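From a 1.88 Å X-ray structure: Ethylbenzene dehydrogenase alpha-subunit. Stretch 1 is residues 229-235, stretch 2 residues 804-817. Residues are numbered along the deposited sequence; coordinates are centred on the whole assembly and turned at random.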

ATOM      1  N   PHE A 229     -27.829  -3.464   3.453  1.00 23.87           N
ATOM      2  CA  PHE A 229     -28.805  -2.417   3.803  1.00 24.16           C
ATOM      3  C   PHE A 229     -30.182  -2.942   3.497  1.00 23.50           C
ATOM      4  O   PHE A 229     -31.109  -2.762   4.244  1.00 23.29           O
ATOM      5  CB  PHE A 229     -28.511  -1.165   2.959  1.00 24.62           C
ATOM      6  CG  PHE A 229     -29.069   0.116   3.514  1.00 24.67           C
ATOM      7  CD1 PHE A 229     -28.823   0.502   4.818  1.00 28.79           C
ATOM      8  CD2 PHE A 229     -29.760   0.975   2.698  1.00 25.62           C
ATOM      9  CE1 PHE A 229     -29.327   1.691   5.300  1.00 26.25           C
ATOM     10  CE2 PHE A 229     -30.287   2.193   3.177  1.00 26.08           C
ATOM     11  CZ  PHE A 229     -30.038   2.552   4.467  1.00 27.67           C
ATOM     12  N   HIS A 230     -30.325  -3.609   2.362  1.00 24.44           N
ATOM     13  CA  HIS A 230     -31.630  -4.041   1.930  1.00 23.36           C
ATOM     14  C   HIS A 230     -32.121  -5.339   2.576  1.00 22.42           C
ATOM     15  O   HIS A 230     -33.310  -5.530   2.702  1.00 22.52           O
ATOM     16  CB  HIS A 230     -31.692  -4.072   0.418  1.00 23.53           C
ATOM     17  CG  HIS A 230     -31.656  -2.690  -0.167  1.00 25.32           C
ATOM     18  ND1 HIS A 230     -31.379  -2.449  -1.486  1.00 24.54           N
ATOM     19  CD2 HIS A 230     -31.803  -1.465   0.421  1.00 25.22           C
ATOM     20  CE1 HIS A 230     -31.382  -1.141  -1.704  1.00 28.42           C
ATOM     21  NE2 HIS A 230     -31.641  -0.520  -0.563  1.00 27.02           N
ATOM     22  N   THR A 231     -31.195  -6.152   3.038  1.00 21.61           N
ATOM     23  CA  THR A 231     -31.499  -7.440   3.693  1.00 22.36           C
ATOM     24  C   THR A 231     -31.768  -7.240   5.179  1.00 22.13           C
ATOM     25  O   THR A 231     -32.797  -7.695   5.712  1.00 22.91           O
ATOM     26  CB  THR A 231     -30.335  -8.409   3.508  1.00 21.95           C
ATOM     27  OG1 THR A 231     -30.098  -8.606   2.099  1.00 23.26           O
ATOM     28  CG2 THR A 231     -30.608  -9.755   4.181  1.00 21.52           C
ATOM     29  N   PHE A 232     -30.871  -6.507   5.834  1.00 22.09           N
ATOM     30  CA  PHE A 232     -30.920  -6.316   7.271  1.00 21.50           C
ATOM     31  C   PHE A 232     -31.469  -4.944   7.707  1.00 21.96           C
ATOM     32  O   PHE A 232     -31.746  -4.725   8.905  1.00 22.02           O
ATOM     33  CB  PHE A 232     -29.528  -6.484   7.837  1.00 21.45           C
ATOM     34  CG  PHE A 232     -28.848  -7.772   7.435  1.00 21.34           C
ATOM     35  CD1 PHE A 232     -29.334  -8.996   7.870  1.00 22.97           C
ATOM     36  CD2 PHE A 232     -27.695  -7.750   6.652  1.00 23.01           C
ATOM     37  CE1 PHE A 232     -28.683 -10.168   7.539  1.00 18.87           C
ATOM     38  CE2 PHE A 232     -27.035  -8.934   6.320  1.00 22.46           C
ATOM     39  CZ  PHE A 232     -27.549 -10.131   6.767  1.00 22.30           C
ATOM     40  N   GLY A 233     -31.587  -4.019   6.765  1.00 21.77           N
ATOM     41  CA  GLY A 233     -32.066  -2.667   7.086  1.00 21.90           C
ATOM     42  C   GLY A 233     -30.922  -1.845   7.641  1.00 21.69           C
ATOM     43  O   GLY A 233     -31.140  -0.740   8.061  1.00 23.37           O
ATOM     44  N   LYS A 234     -29.685  -2.369   7.635  1.00 22.63           N
ATOM     45  CA  LYS A 234     -28.538  -1.570   8.077  1.00 22.78           C
ATOM     46  C   LYS A 234     -27.245  -2.154   7.587  1.00 23.60           C
ATOM     47  O   LYS A 234     -27.194  -3.309   7.181  1.00 22.93           O
ATOM     48  CB  LYS A 234     -28.499  -1.425   9.612  1.00 23.65           C
ATOM     49  CG  LYS A 234     -28.072  -2.693  10.371  1.00 25.25           C
ATOM     50  CD  LYS A 234     -29.178  -3.692  10.471  1.00 24.33           C
ATOM     51  CE  LYS A 234     -28.846  -4.826  11.459  1.00 24.11           C
ATOM     52  NZ  LYS A 234     -28.712  -4.361  12.892  1.00 21.85           N
ATOM     53  N   MET A 235     -26.189  -1.351   7.624  1.00 23.08           N
ATOM     54  CA  MET A 235     -24.913  -1.797   7.118  1.00 25.08           C
ATOM     55  C   MET A 235     -23.770  -1.519   8.055  1.00 23.39           C
ATOM     56  O   MET A 235     -22.688  -1.981   7.811  1.00 21.97           O
ATOM     57  CB  MET A 235     -24.614  -1.221   5.727  1.00 25.65           C
ATOM     58  CG  MET A 235     -24.350   0.239   5.669  1.00 28.15           C
ATOM     59  SD  MET A 235     -24.043   0.832   3.956  1.00 35.26           S
ATOM     60  CE  MET A 235     -25.721   1.137   3.438  1.00 32.98           C
TER
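Stretch 2 804-817: VFPTHTRRAQFYLD

Stretch 2 lies across the end of a helix. In stretch 1, residues 229-232 are the last residues of that helix, and Gly 233 leaves it with positive phi. Stretch 2 has no regular helix or strand. It is an irregular chain with one tight turn, and it meets stretch 1 on both sides of that turn. No crossing angle is defined. The direction follows from the register: Pro 806 is nearest Gly 233, Ala 812 nearest Phe 232 and Gln 813 nearest Thr 231, with CA-CA distances of 5.0, 4.8 and 4.6 Å. As stretch 2 advances, its contacts therefore run back along stretch 1. Together the two stretches bury 480 Å².

Val 804 is out of reach. Phe 805 is extended (phi/psi -100/148), and its CA-to-CB bond points toward stretch 1. Its chi1 is m. Its CE2 lies 3.6 Å from Phe 232 CD1. The two rings are near parallel, with planes at 29°, but they are slid apart, with centroids 5.9 Å from each other, so they barely overlap. Lys 234 CE also approaches this ring, 4.2 Å from Phe 805 CD2.

Pro 806 packs on the backbone where the helix ends. Its CD is 3.2 Å from Phe 232 O. Its carbonyl O receives a CA-H...O contact from Gly 233 CA at 3.5 Å. Glycine suits this place twice over: its phi is positive, and an ideal CB on Gly 233 would lie 2.2 Å from Pro 806 O, a clash.

Thr 807 also points toward stretch 1. Its CG2 sits 3.4 Å from Thr 231 O and 3.5 Å from Gly 233 N. Its OG1 donates to Arg 811 O at 2.6 Å, tying the two sides of the turn together.

A type I turn runs from Thr 807 to Arg 810, closed by Arg 810 N to Thr 807 O at 3.0 Å. The side chains of His 808, Thr 809 and Arg 810 do not reach stretch 1. Phe 805 N bonds to Arg 810 O at 2.9 Å across the base of the turn. Arg 811 points its CA-to-CB bond away.

The chain then returns to the helix end. Ala 812 CA makes a CA-H...O contact with Thr 231 O at 3.3 Å, and Ala 812 CB lies 3.8 Å from Phe 232 CD1. Gln 813 N donates to Thr 231 O at 2.7 Å. This is the only direct hydrogen bond between the stretches. A water adds a bridge, donating to Thr 231 OG1 at 2.8 Å and to Gln 813 O at 2.7 Å. The end of the Gln 813 side chain leads away, and its OE1 accepts from Thr 809 N at 3.1 Å.

Phe 814 starts away, but its ring comes back. Thr 231 CG2 lies over one face, 4.1 Å from the centroid of the Phe 814 ring. Tyr 815 is out of reach. Leu 816 points toward stretch 1, with CD2 3.7 Å from His 230 O. Asp 817 makes no contact.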

ATOM      1  N   VAL A 804     -35.585  -7.812  16.573  1.00 22.50           N
ATOM      2  CA  VAL A 804     -36.073  -7.598  15.211  1.00 22.17           C
ATOM      3  C   VAL A 804     -35.100  -6.750  14.398  1.00 22.33           C
ATOM      4  O   VAL A 804     -34.253  -6.016  14.953  1.00 22.87           O
ATOM      5  CB  VAL A 804     -37.518  -6.965  15.192  1.00 22.29           C
ATOM      6  CG1 VAL A 804     -38.555  -7.945  15.798  1.00 20.95           C
ATOM      7  CG2 VAL A 804     -37.586  -5.615  15.924  1.00 21.97           C
ATOM      8  N   PHE A 805     -35.231  -6.846  13.077  1.00 21.48           N
ATOM      9  CA  PHE A 805     -34.421  -6.083  12.165  1.00 21.39           C
ATOM     10  C   PHE A 805     -35.219  -4.897  11.693  1.00 21.46           C
ATOM     11  O   PHE A 805     -36.449  -4.985  11.586  1.00 20.76           O
ATOM     12  CB  PHE A 805     -34.071  -6.920  10.940  1.00 21.90           C
ATOM     13  CG  PHE A 805     -33.095  -7.986  11.203  1.00 21.85           C
ATOM     14  CD1 PHE A 805     -33.498  -9.205  11.730  1.00 22.03           C
ATOM     15  CD2 PHE A 805     -31.770  -7.776  10.924  1.00 21.09           C
ATOM     16  CE1 PHE A 805     -32.565 -10.221  11.942  1.00 22.23           C
ATOM     17  CE2 PHE A 805     -30.835  -8.755  11.148  1.00 23.99           C
ATOM     18  CZ  PHE A 805     -31.236  -9.982  11.650  1.00 23.37           C
ATOM     19  N   PRO A 806     -34.530  -3.769  11.413  1.00 21.89           N
ATOM     20  CA  PRO A 806     -35.277  -2.611  10.938  1.00 21.91           C
ATOM     21  C   PRO A 806     -35.638  -2.696   9.439  1.00 21.92           C
ATOM     22  O   PRO A 806     -35.159  -1.891   8.612  1.00 22.63           O
ATOM     23  CB  PRO A 806     -34.337  -1.465  11.267  1.00 21.27           C
ATOM     24  CG  PRO A 806     -32.967  -2.064  11.016  1.00 22.61           C
ATOM     25  CD  PRO A 806     -33.084  -3.465  11.569  1.00 22.36           C
ATOM     26  N   THR A 807     -36.489  -3.663   9.108  1.00 21.24           N
ATOM     27  CA  THR A 807     -36.879  -3.940   7.734  1.00 20.64           C
ATOM     28  C   THR A 807     -38.423  -4.004   7.653  1.00 20.96           C
ATOM     29  O   THR A 807     -39.093  -4.133   8.665  1.00 20.24           O
ATOM     30  CB  THR A 807     -36.339  -5.302   7.222  1.00 21.01           C
ATOM     31  OG1 THR A 807     -36.819  -6.373   8.041  1.00 20.12           O
ATOM     32  CG2 THR A 807     -34.849  -5.359   7.134  1.00 18.80           C
ATOM     33  N   HIS A 808     -38.949  -3.890   6.435  1.00 20.31           N
ATOM     34  CA  HIS A 808     -40.354  -4.140   6.115  1.00 19.46           C
ATOM     35  C   HIS A 808     -40.970  -5.329   6.887  1.00 19.30           C
ATOM     36  O   HIS A 808     -42.034  -5.188   7.529  1.00 20.26           O
ATOM     37  CB  HIS A 808     -40.458  -4.394   4.619  1.00 20.11           C
ATOM     38  CG  HIS A 808     -41.853  -4.365   4.084  1.00 19.82           C
ATOM     39  ND1 HIS A 808     -42.632  -3.224   4.093  1.00 21.71           N
ATOM     40  CD2 HIS A 808     -42.605  -5.331   3.494  1.00 21.07           C
ATOM     41  CE1 HIS A 808     -43.806  -3.492   3.543  1.00 22.38           C
ATOM     42  NE2 HIS A 808     -43.812  -4.760   3.160  1.00 20.35           N
ATOM     43  N   THR A 809     -40.314  -6.476   6.780  1.00 18.89           N
ATOM     44  CA  THR A 809     -40.741  -7.751   7.393  1.00 19.27           C
ATOM     45  C   THR A 809     -40.318  -7.946   8.842  1.00 19.20           C
ATOM     46  O   THR A 809     -40.700  -8.956   9.479  1.00 18.58           O
ATOM     47  CB  THR A 809     -40.169  -8.949   6.633  1.00 18.00           C
ATOM     48  OG1 THR A 809     -38.732  -8.911   6.660  1.00 17.77           O
ATOM     49  CG2 THR A 809     -40.693  -8.991   5.187  1.00 19.48           C
ATOM     50  N   ARG A 810     -39.519  -7.004   9.348  1.00 20.36           N
ATOM     51  CA  ARG A 810     -38.869  -7.081  10.670  1.00 20.10           C
ATOM     52  C   ARG A 810     -37.829  -8.194  10.782  1.00 21.19           C
ATOM     53  O   ARG A 810     -37.327  -8.499  11.867  1.00 20.44           O
ATOM     54  CB  ARG A 810     -39.876  -7.200  11.793  1.00 21.00           C
ATOM     55  CG  ARG A 810     -40.626  -5.905  12.067  1.00 20.49           C
ATOM     56  CD  ARG A 810     -39.735  -4.876  12.813  1.00 23.59           C
ATOM     57  NE  ARG A 810     -40.328  -3.531  12.751  1.00 25.32           N
ATOM     58  CZ  ARG A 810     -41.180  -3.049  13.642  1.00 27.65           C
ATOM     59  NH1 ARG A 810     -41.547  -3.776  14.674  1.00 30.19           N
ATOM     60  NH2 ARG A 810     -41.689  -1.827  13.495  1.00 28.19           N
ATOM     61  N   ARG A 811     -37.518  -8.793   9.645  1.00 21.32           N
ATOM     62  CA  ARG A 811     -36.569  -9.882   9.573  1.00 20.38           C
ATOM     63  C   ARG A 811     -35.490  -9.623   8.547  1.00 20.86           C
ATOM     64  O   ARG A 811     -35.503  -8.618   7.834  1.00 19.36           O
ATOM     65  CB  ARG A 811     -37.303 -11.176   9.261  1.00 20.12           C
ATOM     66  CG  ARG A 811     -38.213 -11.592  10.396  1.00 19.75           C
ATOM     67  CD  ARG A 811     -39.541 -12.201   9.948  1.00 20.67           C
ATOM     68  NE  ARG A 811     -40.136 -12.756  11.152  1.00 21.34           N
ATOM     69  CZ  ARG A 811     -40.786 -12.051  12.075  1.00 21.59           C
ATOM     70  NH1 ARG A 811     -41.046 -10.763  11.891  1.00 23.23           N
ATOM     71  NH2 ARG A 811     -41.231 -12.659  13.162  1.00 20.91           N
ATOM     72  N   ALA A 812     -34.478 -10.496   8.544  1.00 20.41           N
ATOM     73  CA  ALA A 812     -33.432 -10.416   7.537  1.00 20.56           C
ATOM     74  C   ALA A 812     -34.162 -10.863   6.275  1.00 20.95           C
ATOM     75  O   ALA A 812     -34.641 -11.981   6.219  1.00 21.38           O
ATOM     76  CB  ALA A 812     -32.298 -11.312   7.862  1.00 19.64           C
ATOM     77  N   GLN A 813     -34.242  -9.975   5.301  1.00 19.63           N
ATOM     78  CA  GLN A 813     -35.282 -10.042   4.301  1.00 20.82           C
ATOM     79  C   GLN A 813     -34.704 -10.252   2.924  1.00 20.41           C
ATOM     80  O   GLN A 813     -34.074  -9.373   2.386  1.00 19.67           O
ATOM     81  CB  GLN A 813     -36.084  -8.769   4.327  1.00 20.47           C
ATOM     82  CG  GLN A 813     -37.256  -8.832   3.414  1.00 20.48           C
ATOM     83  CD  GLN A 813     -38.147  -7.640   3.506  1.00 21.89           C
ATOM     84  OE1 GLN A 813     -38.197  -6.980   4.545  1.00 20.87           O
ATOM     85  NE2 GLN A 813     -38.882  -7.362   2.429  1.00 21.24           N
ATOM     86  N   PHE A 814     -34.888 -11.458   2.398  1.00 21.41           N
ATOM     87  CA  PHE A 814     -34.440 -11.807   1.061  1.00 21.22           C
ATOM     88  C   PHE A 814     -35.419 -11.569  -0.050  1.00 21.56           C
ATOM     89  O   PHE A 814     -34.990 -11.518  -1.196  1.00 22.25           O
ATOM     90  CB  PHE A 814     -33.957 -13.226   1.073  1.00 21.77           C
ATOM     91  CG  PHE A 814     -32.829 -13.396   2.012  1.00 21.50           C
ATOM     92  CD1 PHE A 814     -31.563 -13.017   1.635  1.00 20.98           C
ATOM     93  CD2 PHE A 814     -33.050 -13.788   3.304  1.00 21.29           C
ATOM     94  CE1 PHE A 814     -30.522 -13.071   2.505  1.00 24.01           C
ATOM     95  CE2 PHE A 814     -32.000 -13.846   4.182  1.00 22.95           C
ATOM     96  CZ  PHE A 814     -30.728 -13.498   3.771  1.00 23.91           C
ATOM     97  N   TYR A 815     -36.699 -11.416   0.289  1.00 21.46           N
ATOM     98  CA  TYR A 815     -37.728 -11.090  -0.698  1.00 21.35           C
ATOM     99  C   TYR A 815     -38.124  -9.613  -0.620  1.00 21.45           C
ATOM    100  O   TYR A 815     -38.712  -9.179   0.376  1.00 22.22           O
ATOM    101  CB  TYR A 815     -38.903 -12.034  -0.515  1.00 20.39           C
ATOM    102  CG  TYR A 815     -39.934 -11.980  -1.610  1.00 19.56           C
ATOM    103  CD1 TYR A 815     -39.611 -12.314  -2.917  1.00 18.55           C
ATOM    104  CD2 TYR A 815     -41.227 -11.619  -1.343  1.00 17.53           C
ATOM    105  CE1 TYR A 815     -40.580 -12.252  -3.940  1.00 19.18           C
ATOM    106  CE2 TYR A 815     -42.175 -11.556  -2.345  1.00 17.75           C
ATOM    107  CZ  TYR A 815     -41.857 -11.884  -3.633  1.00 17.87           C
ATOM    108  OH  TYR A 815     -42.829 -11.842  -4.631  1.00 17.95           O
ATOM    109  N   LEU A 816     -37.789  -8.832  -1.652  1.00 21.36           N
ATOM    110  CA  LEU A 816     -38.161  -7.398  -1.690  1.00 21.41           C
ATOM    111  C   LEU A 816     -39.328  -7.261  -2.637  1.00 22.06           C
ATOM    112  O   LEU A 816     -39.167  -7.329  -3.851  1.00 22.87           O
ATOM    113  CB  LEU A 816     -36.996  -6.515  -2.110  1.00 22.50           C
ATOM    114  CG  LEU A 816     -35.740  -6.743  -1.253  1.00 20.59           C
ATOM    115  CD1 LEU A 816     -34.513  -6.015  -1.835  1.00 20.80           C
ATOM    116  CD2 LEU A 816     -35.950  -6.300   0.194  1.00 19.70           C
ATOM    117  N   ASP A 817     -40.508  -7.111  -2.065  1.00 21.59           N
ATOM    118  CA  ASP A 817     -41.763  -7.195  -2.849  1.00 21.29           C
ATOM    119  C   ASP A 817     -42.283  -5.841  -3.337  1.00 21.11           C
ATOM    120  O   ASP A 817     -43.439  -5.709  -3.691  1.00 21.98           O
ATOM    121  CB  ASP A 817     -42.810  -8.020  -2.111  1.00 20.85           C
ATOM    122  CG  ASP A 817     -43.474  -7.274  -0.955  1.00 21.24           C
ATOM    123  OD1 ASP A 817     -42.841  -6.362  -0.351  1.00 23.00           O
ATOM    124  OD2 ASP A 817     -44.638  -7.593  -0.662  1.00 22.25           O
TER
HETATM  125  O   HOH W   1     -32.273  -9.202   0.400  1.00 21.05           O